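Local coordinates for protein 2-pyrone-4,6-dicarboxylic acid hydrolase, putative (Pseudomonas putida, PDB 2FFI) that is of unconfirmed function but probably hydrolyses the lactone 2-pyrone-4,6-dicarboxylate, as a TIM-barrel member of the amidohydrolase family, at residues L46-L49 / R50-F54; T240-E243 / S244-S247; R265-L269 / L270-R274. All coordinates share one frame; numbering follows the deposited sequence.

Contact 1. Residues L46-L49 / R50-F54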
# COMPACT_ATOMS: atom_id res chain seq x y z
N LEU A 46 16.71 -1.50 -0.25
CA LEU A 46 17.23 -1.96 1.02
C LEU A 46 18.17 -0.90 1.57
O LEU A 46 18.19 -0.65 2.77
CB LEU A 46 17.94 -3.29 0.83
CG LEU A 46 17.14 -4.54 1.21
CD1 LEU A 46 15.70 -4.36 0.83
CD2 LEU A 46 17.73 -5.76 0.54
N GLY A 47 18.94 -0.27 0.69
CA GLY A 47 19.87 0.76 1.13
C GLY A 47 19.14 1.98 1.68
O GLY A 47 19.42 2.46 2.77
N GLN A 48 18.19 2.48 0.89
CA GLN A 48 17.38 3.60 1.28
C GLN A 48 16.66 3.32 2.58
O GLN A 48 16.41 4.24 3.35
CB GLN A 48 16.37 3.89 0.18
CG GLN A 48 17.00 4.44 -1.06
CD GLN A 48 17.65 5.79 -0.79
OE1 GLN A 48 18.88 5.93 -0.77
NE2 GLN A 48 16.81 6.80 -0.57
N LEU A 49 16.31 2.05 2.82
CA LEU A 49 15.62 1.67 4.06
C LEU A 49 16.53 1.84 5.28
O LEU A 49 16.19 2.58 6.20
CB LEU A 49 15.11 0.20 4.04
CG LEU A 49 13.81 -0.29 3.38
CD1 LEU A 49 13.65 -1.76 3.69
CD2 LEU A 49 12.61 0.47 3.88
N ARG A 50 17.68 1.16 5.29
CA ARG A 50 18.56 1.24 6.45
C ARG A 50 19.08 2.63 6.65
O ARG A 50 19.33 3.05 7.78
CB ARG A 50 19.75 0.29 6.34
CG ARG A 50 20.49 0.32 5.03
CD ARG A 50 21.89 -0.29 5.18
NE ARG A 50 21.92 -1.47 6.05
CZ ARG A 50 21.40 -2.66 5.73
NH1 ARG A 50 20.80 -2.84 4.56
NH2 ARG A 50 21.50 -3.68 6.59
N ALA A 51 19.20 3.35 5.55
CA ALA A 51 19.70 4.71 5.59
C ALA A 51 18.75 5.63 6.31
O ALA A 51 19.16 6.69 6.79
CB ALA A 51 19.97 5.20 4.19
N HIS A 52 17.48 5.25 6.41
CA HIS A 52 16.51 6.11 7.10
C HIS A 52 15.86 5.49 8.33
O HIS A 52 14.84 5.98 8.82
CB HIS A 52 15.43 6.59 6.12
CG HIS A 52 15.96 7.40 4.98
ND1 HIS A 52 16.73 6.84 3.98
CD2 HIS A 52 15.90 8.72 4.71
CE1 HIS A 52 17.13 7.79 3.15
NE2 HIS A 52 16.64 8.94 3.57
N GLY A 53 16.45 4.43 8.84
CA GLY A 53 15.87 3.78 10.00
C GLY A 53 15.25 2.46 9.61
O GLY A 53 15.87 1.41 9.75
N PHE A 54 14.02 2.50 9.10
CA PHE A 54 13.28 1.30 8.70
C PHE A 54 14.13 0.08 8.41
O PHE A 54 15.12 0.15 7.68
CB PHE A 54 12.43 1.63 7.47
CG PHE A 54 11.78 2.96 7.56
CD1 PHE A 54 12.47 4.10 7.17
CD2 PHE A 54 10.51 3.09 8.08
CE1 PHE A 54 11.88 5.36 7.31
CE2 PHE A 54 9.92 4.33 8.23
CZ PHE A 54 10.61 5.47 7.85

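Contact 2. Residues T240-E243 / S244-S247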
# COMPACT_ATOMS: atom_id res chain seq x y z
N THR A 240 6.88 6.67 -8.22
CA THR A 240 6.71 6.75 -9.68
C THR A 240 5.92 8.00 -10.09
O THR A 240 4.96 8.38 -9.42
CB THR A 240 6.04 5.46 -10.27
OG1 THR A 240 4.94 5.08 -9.44
CG2 THR A 240 7.04 4.29 -10.34
N GLN A 241 6.36 8.63 -11.18
CA GLN A 241 5.75 9.86 -11.74
C GLN A 241 6.07 11.08 -10.88
O GLN A 241 5.52 12.16 -11.08
CB GLN A 241 4.23 9.68 -11.90
CG GLN A 241 3.83 9.11 -13.26
CD GLN A 241 2.65 8.15 -13.20
OE1 GLN A 241 1.50 8.55 -13.02
NE2 GLN A 241 2.94 6.85 -13.33
N HIS A 242 6.99 10.90 -9.95
CA HIS A 242 7.40 11.97 -9.04
C HIS A 242 8.85 11.72 -8.61
O HIS A 242 9.25 12.13 -7.54
CB HIS A 242 6.50 11.98 -7.79
CG HIS A 242 5.05 12.23 -8.09
ND1 HIS A 242 4.51 13.50 -8.17
CD2 HIS A 242 4.03 11.37 -8.35
CE1 HIS A 242 3.22 13.41 -8.46
NE2 HIS A 242 2.90 12.13 -8.57
N GLU A 243 9.63 11.05 -9.46
CA GLU A 243 11.01 10.75 -9.13
C GLU A 243 11.83 12.02 -8.98
O GLU A 243 12.72 12.12 -8.12
CB GLU A 243 11.65 9.88 -10.22
CG GLU A 243 10.99 8.53 -10.46
CD GLU A 243 9.69 8.60 -11.28
OE1 GLU A 243 9.18 7.54 -11.66
OE2 GLU A 243 9.18 9.71 -11.54
N SER A 244 11.52 12.99 -9.83
CA SER A 244 12.23 14.26 -9.85
C SER A 244 12.01 15.11 -8.61
O SER A 244 12.89 15.85 -8.19
CB SER A 244 11.78 15.06 -11.07
OG SER A 244 11.63 14.21 -12.19
N GLU A 245 10.83 14.98 -8.03
CA GLU A 245 10.47 15.77 -6.87
C GLU A 245 10.63 15.06 -5.51
O GLU A 245 10.94 15.71 -4.50
CB GLU A 245 9.02 16.22 -7.01
CG GLU A 245 8.65 16.73 -8.39
CD GLU A 245 7.33 16.14 -8.87
OE1 GLU A 245 6.31 16.29 -8.14
OE2 GLU A 245 7.31 15.55 -9.97
N VAL A 246 10.43 13.74 -5.50
CA VAL A 246 10.49 12.95 -4.28
C VAL A 246 11.55 11.88 -4.19
O VAL A 246 11.93 11.26 -5.20
CB VAL A 246 9.13 12.26 -4.04
CG1 VAL A 246 9.08 11.66 -2.65
CG2 VAL A 246 7.99 13.27 -4.24
N SER A 247 12.03 11.67 -2.97
CA SER A 247 13.04 10.66 -2.65
C SER A 247 12.67 10.07 -1.29
O SER A 247 11.86 10.64 -0.56
CB SER A 247 14.43 11.28 -2.56
OG SER A 247 14.53 12.14 -1.42

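Contact 3. Residues R265-L269 / L270-R274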
# COMPACT_ATOMS: atom_id res chain seq x y z
N ARG A 265 3.53 7.61 15.90
CA ARG A 265 4.68 7.28 15.06
C ARG A 265 5.07 5.81 15.20
O ARG A 265 5.49 5.18 14.24
CB ARG A 265 5.90 8.16 15.39
CG ARG A 265 5.73 9.65 15.09
CD ARG A 265 7.05 10.29 14.69
NE ARG A 265 8.10 10.07 15.68
CZ ARG A 265 8.09 10.58 16.91
NH1 ARG A 265 7.08 11.37 17.28
NH2 ARG A 265 9.07 10.30 17.76
N GLN A 266 4.93 5.27 16.41
CA GLN A 266 5.27 3.88 16.64
C GLN A 266 4.22 2.99 15.99
O GLN A 266 4.51 1.87 15.60
CB GLN A 266 5.40 3.60 18.14
CG GLN A 266 6.66 4.22 18.75
CD GLN A 266 7.95 3.63 18.19
OE1 GLN A 266 8.27 2.46 18.43
NE2 GLN A 266 8.69 4.44 17.41
N ALA A 267 3.01 3.51 15.88
CA ALA A 267 1.92 2.78 15.25
C ALA A 267 2.08 2.86 13.73
O ALA A 267 2.00 1.85 13.04
CB ALA A 267 0.58 3.37 15.66
N LEU A 268 2.34 4.05 13.22
CA LEU A 268 2.47 4.23 11.79
C LEU A 268 3.75 3.66 11.22
O LEU A 268 3.80 3.32 10.02
CB LEU A 268 2.38 5.71 11.43
CG LEU A 268 1.10 6.48 11.81
CD1 LEU A 268 1.27 7.94 11.43
CD2 LEU A 268 -0.11 5.89 11.12
N LEU A 269 4.78 3.53 12.04
CA LEU A 269 6.05 3.03 11.54
C LEU A 269 6.38 1.61 11.94
O LEU A 269 7.34 1.03 11.44
CB LEU A 269 7.17 3.96 11.99
CG LEU A 269 7.01 5.47 11.79
CD1 LEU A 269 8.35 6.11 12.14
CD2 LEU A 269 6.61 5.84 10.35
N LEU A 270 5.57 1.03 12.81
CA LEU A 270 5.86 -0.33 13.24
C LEU A 270 4.65 -1.17 13.67
O LEU A 270 4.24 -2.09 12.96
CB LEU A 270 6.87 -0.28 14.38
CG LEU A 270 7.37 -1.64 14.85
CD1 LEU A 270 8.31 -2.23 13.82
CD2 LEU A 270 8.07 -1.48 16.15
N ASP A 271 4.10 -0.86 14.84
CA ASP A 271 2.98 -1.60 15.41
C ASP A 271 1.93 -2.04 14.41
O ASP A 271 1.76 -3.24 14.20
CB ASP A 271 2.34 -0.78 16.53
CG ASP A 271 3.18 -0.79 17.80
OD1 ASP A 271 4.37 -1.18 17.71
OD2 ASP A 271 2.64 -0.41 18.88
N THR A 272 1.22 -1.09 13.80
CA THR A 272 0.21 -1.44 12.82
C THR A 272 0.72 -2.34 11.71
O THR A 272 0.26 -3.47 11.57
CB THR A 272 -0.39 -0.18 12.19
OG1 THR A 272 -0.94 0.65 13.21
CG2 THR A 272 -1.51 -0.55 11.23
N ALA A 273 1.67 -1.88 10.91
CA ALA A 273 2.15 -2.72 9.83
C ALA A 273 2.62 -4.07 10.34
O ALA A 273 2.47 -5.08 9.66
CB ALA A 273 3.25 -2.03 9.07
N ARG A 274 3.20 -4.10 11.54
CA ARG A 274 3.70 -5.35 12.11
C ARG A 274 2.60 -6.39 12.35
O ARG A 274 2.84 -7.59 12.32
CB ARG A 274 4.43 -5.08 13.43
CG ARG A 274 4.85 -6.33 14.20
CD ARG A 274 5.72 -5.95 15.37
NE ARG A 274 5.04 -4.96 16.20
CZ ARG A 274 3.89 -5.18 16.83
NH1 ARG A 274 3.33 -4.23 17.56
NH2 ARG A 274 3.31 -6.37 16.72

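Contact 1. Residues L46-L49 / R50-F54
His52 turns back on Gln48 where helix 42-51 runs out, its imidazole lying alongside the Gln48 side chain. CB lies 3.8 Å from Gln48 O, close to where the last helical turn gives way to loop. With CG set beside the backbone N and opposite the carbonyl carbon (chi1 -61°), this torsion brings the ring edge to Gln48 O. ND1 then gives its N-H to Gln48 O at 2.7 Å. The donor lies in the plane of that carbonyl, although the oxygen sits somewhat out of the imidazole plane. Further out, CE1 runs beside the Gln48 amide, 3.9 Å from its NE2; the two side chains point the same way with their planes 58° apart. Phe248 of helix 248-258 meets the ring and also touches Leu49.

Along the backbone, Arg50 N and Ala51 N complete the ordinary helical bonds to Leu46 O and Gly47 O. The turn then tightens, His52 N bonding Leu49 O at 3.0 Å, three residues back. Gly53, with positive phi (107°), leads into Phe54, whose CB lies 3.8 Å from Leu49 CD2, while its ring stacks on Trp233. The chemistry is that of a helix C-terminus closed by a side chain: the imidazole N-H serves a carbonyl of the last turn, and the apolar Leu49-Phe54 contact lies on the buried side.

Contact 2. Residues T240-E243 / S244-S247
The carbonyl oxygen of His242 is the hub of this turn, gathering two backbone N-H groups. Val246 N binds it at 2.9 Å, and Glu245 N adds a weaker bond at 3.3 Å. Val246 also brings its side chain up, with CB 3.5 Å from the same His242 O and CG2 beside His242 CB.

A side-chain link spans the same turn. His242 ND1 points almost straight at Glu245 OE1, with an N-H...O angle of 169°, but the 3.3 Å separation makes the bond weak. The carboxylate oxygen lies in the ring plane, at its edge, and the two flat groups are inclined by 64°. Glu245 reaches there by a bend at chi2.

In the next shell, Tyr202 meets the imidazole ring and touches Val246. Glu243 folds the other way: its OE1 accepts Gln241 N at 3.1 Å from above the carboxylate plane and also bonds Tyr38 OH. Beyond Val246, Ser247 N-caps helix 248-258 with its side chain, and Ser250 OG answers at Ser247 N, as in a capping box. The whole is a compact turn in a beta-alpha loop of the TIM barrel, between strand 231-234 and the helix that follows it.

Contact 3. Residues R265-L269 / L270-R274
Gln266 and Ala267 bond to Asp271 and Thr272, five residues further on, which makes this a wider pi-type turn within the otherwise alpha-helical segment 262-276. Just before it, Arg265 turns its side chain away from the second half, bonding through NH1 to Cys260 O and packing on Phe255 of helix 248-258.

Gln266 O receives two N-H groups, Asp271 N at 2.9 Å in the carbonyl plane and Leu270 N more weakly at 3.1 Å. Asp271 CB closes over the same oxygen at 3.5 Å and lies against Ala267 CA.

Ala267 O takes Thr272 N at 3.1 Å along a lone pair. The Thr272 hydroxyl also bends back to it: with OG1 beside its own backbone N (chi1 -57°), OG1 comes to 3.2 Å from Ala267 O, a weak interaction at most, since Leu231 O is also within reach of that one proton. Ala267 CB comes within 4.0 Å of Thr272 OG1 and packs on Ala228.

Leu268 and Leu269 occupy the widened turn. Their side chains point away from the second half and lie on Phe255 and strand 231-234, while their backbones bond to Trp233 and Ile15 respectively. The short helical axes before and after the wide turn differ by 33°.

Beyond the turn, Leu270 and Ala273 pack on Ile15. Arg274 extends outward beside Asp271, so that Asp271 O lies over one guanidinium face. At the guanidinium edge, NH1 makes a salt bridge with Asp271 OD1 at 3.2 Å, its hydrogen bond weak though nearly straight.

Overall arrangement
From the N terminus the three contacts come in series: none encloses or crosses another, and each closes only a few residues of chain. Contact 1 ends helix 42-51 ahead of strand 56-57. Contact 2 shapes the loop that carries the chain from strand 231-234 into helix 248-258, and contact 3 lies on the final helix, 262-276. Helix 248-258 joins them, since contact 2 leads into it while contacts 1 and 3 pack against it. Contacts 1 and 3 also meet directly, Phe54 CE2 lying 4.2 Å from Leu269 CD2, and both use Trp233. Contact 2 touches neither, though its nearest atoms come about 5 Å from contact 1. Contacts 1 and 3 thus tie the first part of the barrel to its last strand and helix.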